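Local coordinates for uncharacterized protein (Chondromyces crocatus, PDB 6I86) that is of unknown function but is encoded in the crocagin gene cluster and probably takes part in making this ribosomally derived peptide natural product, at residues A[55-60]-A[126-131]. Sequence-based numbering, arbitrary orientation.
Sequences QVVLEG and HEESKH
E128 reaches across to the backbone of V57, tying the short helix 125-128, and the type I beta turn E128-H131 that follows it, to the loop between strands 51-55 and 60-69 of this two-sheet beta fold. Its CB points toward the loop, and CG stands anti to the backbone N (chi1 168°). The chain runs on extended, lying against F62 of strand 60-69 and crossing the V57 side chain at about a right angle. CD comes within 3.9 Å of V57 CG2. At the tip the two oxygens part ways. OE2 accepts a nearly straight hydrogen bond from V57 N (2.7 Å, 164° at the hydrogen) on its syn side, 24° out of the carboxylate plane, and is also hydrogen-bonded to Y132 OH. OE1 bonds to W123 NE1 and takes a water that also donates to Q55 O, so both oxygens of this buried carboxylate are gripped twice. An alanine here would probably leave V57 N and W123 NE1 without their acceptor, Y132 OH without this partner, and the water held by Q55 O but without its second bond here. Further along the loop, G60 CA makes a CA-H...O contact with H131 O at 3.4 Å. Beside the V57 N bond, V57 CG2, anti to its own carbonyl carbon, lies 3.2 Å from E128 OE2.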
loop_
_atom_site.group_PDB
_atom_site.type_symbol
_atom_site.label_atom_id
_atom_site.label_comp_id
_atom_site.label_asym_id
_atom_site.label_seq_id
_atom_site.Cartn_x
_atom_site.Cartn_y
_atom_site.Cartn_z
ATOM N N GLN A 55 2.280 -6.369 4.643
ATOM C CA GLN A 55 2.821 -7.719 4.699
ATOM C C GLN A 55 1.790 -8.728 4.211
ATOM O O GLN A 55 0.599 -8.622 4.519
ATOM C CB GLN A 55 3.259 -8.070 6.124
ATOM C CG GLN A 55 3.731 -9.506 6.300
ATOM C CD GLN A 55 4.802 -9.647 7.364
ATOM O OE1 GLN A 55 5.712 -8.824 7.459
ATOM N NE2 GLN A 55 4.701 -10.699 8.170
ATOM N N VAL A 56 2.256 -9.703 3.433
ATOM C CA VAL A 56 1.445 -10.845 3.042
ATOM C C VAL A 56 2.090 -12.096 3.623
ATOM O O VAL A 56 3.287 -12.131 3.921
ATOM C CB VAL A 56 1.287 -10.974 1.514
ATOM C CG1 VAL A 56 0.640 -9.723 0.944
ATOM C CG2 VAL A 56 2.632 -11.244 0.855
ATOM N N VAL A 57 1.270 -13.132 3.786
ATOM C CA VAL A 57 1.731 -14.357 4.427
ATOM C C VAL A 57 2.495 -15.231 3.440
ATOM O O VAL A 57 3.515 -15.837 3.788
ATOM C CB VAL A 57 0.532 -15.099 5.039
ATOM C CG1 VAL A 57 1.000 -16.232 5.920
ATOM C CG2 VAL A 57 -0.338 -14.132 5.826
ATOM N N LEU A 58 2.012 -15.318 2.202
ATOM C CA LEU A 58 2.641 -16.149 1.187
ATOM C C LEU A 58 2.525 -15.447 -0.158
ATOM O O LEU A 58 1.768 -14.485 -0.314
ATOM C CB LEU A 58 1.999 -17.544 1.121
ATOM C CG LEU A 58 1.866 -18.342 2.424
ATOM C CD1 LEU A 58 0.762 -19.375 2.294
ATOM C CD2 LEU A 58 3.181 -19.008 2.815
ATOM N N GLU A 59 3.280 -15.948 -1.133
ATOM C CA GLU A 59 3.302 -15.334 -2.455
ATOM C C GLU A 59 1.948 -15.459 -3.145
ATOM O O GLU A 59 1.305 -16.513 -3.101
ATOM C CB GLU A 59 4.394 -15.971 -3.318
ATOM C CG GLU A 59 4.130 -15.913 -4.823
ATOM C CD GLU A 59 4.477 -14.568 -5.438
ATOM O OE1 GLU A 59 3.849 -14.192 -6.452
ATOM O OE2 GLU A 59 5.384 -13.890 -4.916
ATOM N N GLY A 60 1.519 -14.375 -3.779
ATOM C CA GLY A 60 0.300 -14.399 -4.557
ATOM C C GLY A 60 0.142 -13.111 -5.333
ATOM O O GLY A 60 1.071 -12.308 -5.435
ATOM N N HIS A 126 -8.285 -13.657 5.283
ATOM C CA HIS A 126 -9.181 -14.617 4.645
ATOM C C HIS A 126 -9.245 -14.390 3.139
ATOM O O HIS A 126 -9.183 -15.342 2.352
ATOM C CB HIS A 126 -10.572 -14.518 5.266
ATOM C CG HIS A 126 -11.468 -15.669 4.928
ATOM N ND1 HIS A 126 -12.633 -15.519 4.207
ATOM C CD2 HIS A 126 -11.367 -16.990 5.211
ATOM C CE1 HIS A 126 -13.212 -16.699 4.061
ATOM N NE2 HIS A 126 -12.465 -17.607 4.662
ATOM N N GLU A 127 -9.368 -13.130 2.719
ATOM C CA GLU A 127 -9.406 -12.834 1.291
ATOM C C GLU A 127 -8.040 -13.044 0.650
ATOM O O GLU A 127 -7.949 -13.560 -0.470
ATOM C CB GLU A 127 -9.891 -11.402 1.065
ATOM C CG GLU A 127 -10.178 -11.058 -0.392
ATOM C CD GLU A 127 -11.421 -11.744 -0.925
ATOM O OE1 GLU A 127 -12.231 -12.236 -0.112
ATOM O OE2 GLU A 127 -11.596 -11.783 -2.162
ATOM N N GLU A 128 -6.970 -12.643 1.346
ATOM C CA GLU A 128 -5.617 -12.853 0.835
ATOM C C GLU A 128 -5.365 -14.320 0.518
ATOM O O GLU A 128 -4.818 -14.652 -0.541
ATOM C CB GLU A 128 -4.588 -12.351 1.851
ATOM C CG GLU A 128 -3.163 -12.782 1.532
ATOM C CD GLU A 128 -2.213 -12.619 2.700
ATOM O OE1 GLU A 128 -2.393 -11.670 3.495
ATOM O OE2 GLU A 128 -1.279 -13.437 2.818
ATOM N N SER A 129 -5.773 -15.215 1.419
ATOM C CA SER A 129 -5.535 -16.644 1.253
ATOM C C SER A 129 -6.329 -17.259 0.107
ATOM O O SER A 129 -6.137 -18.446 -0.178
ATOM C CB SER A 129 -5.851 -17.378 2.558
ATOM O OG SER A 129 -7.218 -17.241 2.904
ATOM N N LYS A 130 -7.211 -16.504 -0.549
ATOM C CA LYS A 130 -7.870 -16.995 -1.752
ATOM C C LYS A 130 -7.020 -16.835 -3.002
ATOM O O LYS A 130 -7.387 -17.374 -4.051
ATOM C CB LYS A 130 -9.195 -16.263 -1.987
ATOM C CG LYS A 130 -10.262 -16.457 -0.931
ATOM C CD LYS A 130 -11.474 -15.593 -1.259
ATOM C CE LYS A 130 -12.502 -15.610 -0.140
ATOM N NZ LYS A 130 -13.612 -14.654 -0.411
ATOM N N HIS A 131 -5.900 -16.114 -2.920
ATOM C CA HIS A 131 -5.235 -15.588 -4.105
ATOM C C HIS A 131 -3.758 -15.953 -4.164
ATOM O O HIS A 131 -2.981 -15.274 -4.845
ATOM C CB HIS A 131 -5.424 -14.072 -4.158
ATOM C CG HIS A 131 -6.862 -13.654 -4.131
ATOM N ND1 HIS A 131 -7.362 -12.759 -3.210
ATOM C CD2 HIS A 131 -7.912 -14.027 -4.902
ATOM C CE1 HIS A 131 -8.657 -12.594 -3.420
ATOM N NE2 HIS A 131 -9.014 -13.350 -4.442
HETATM O O HOH W 1 -1.095 -10.415 5.505
#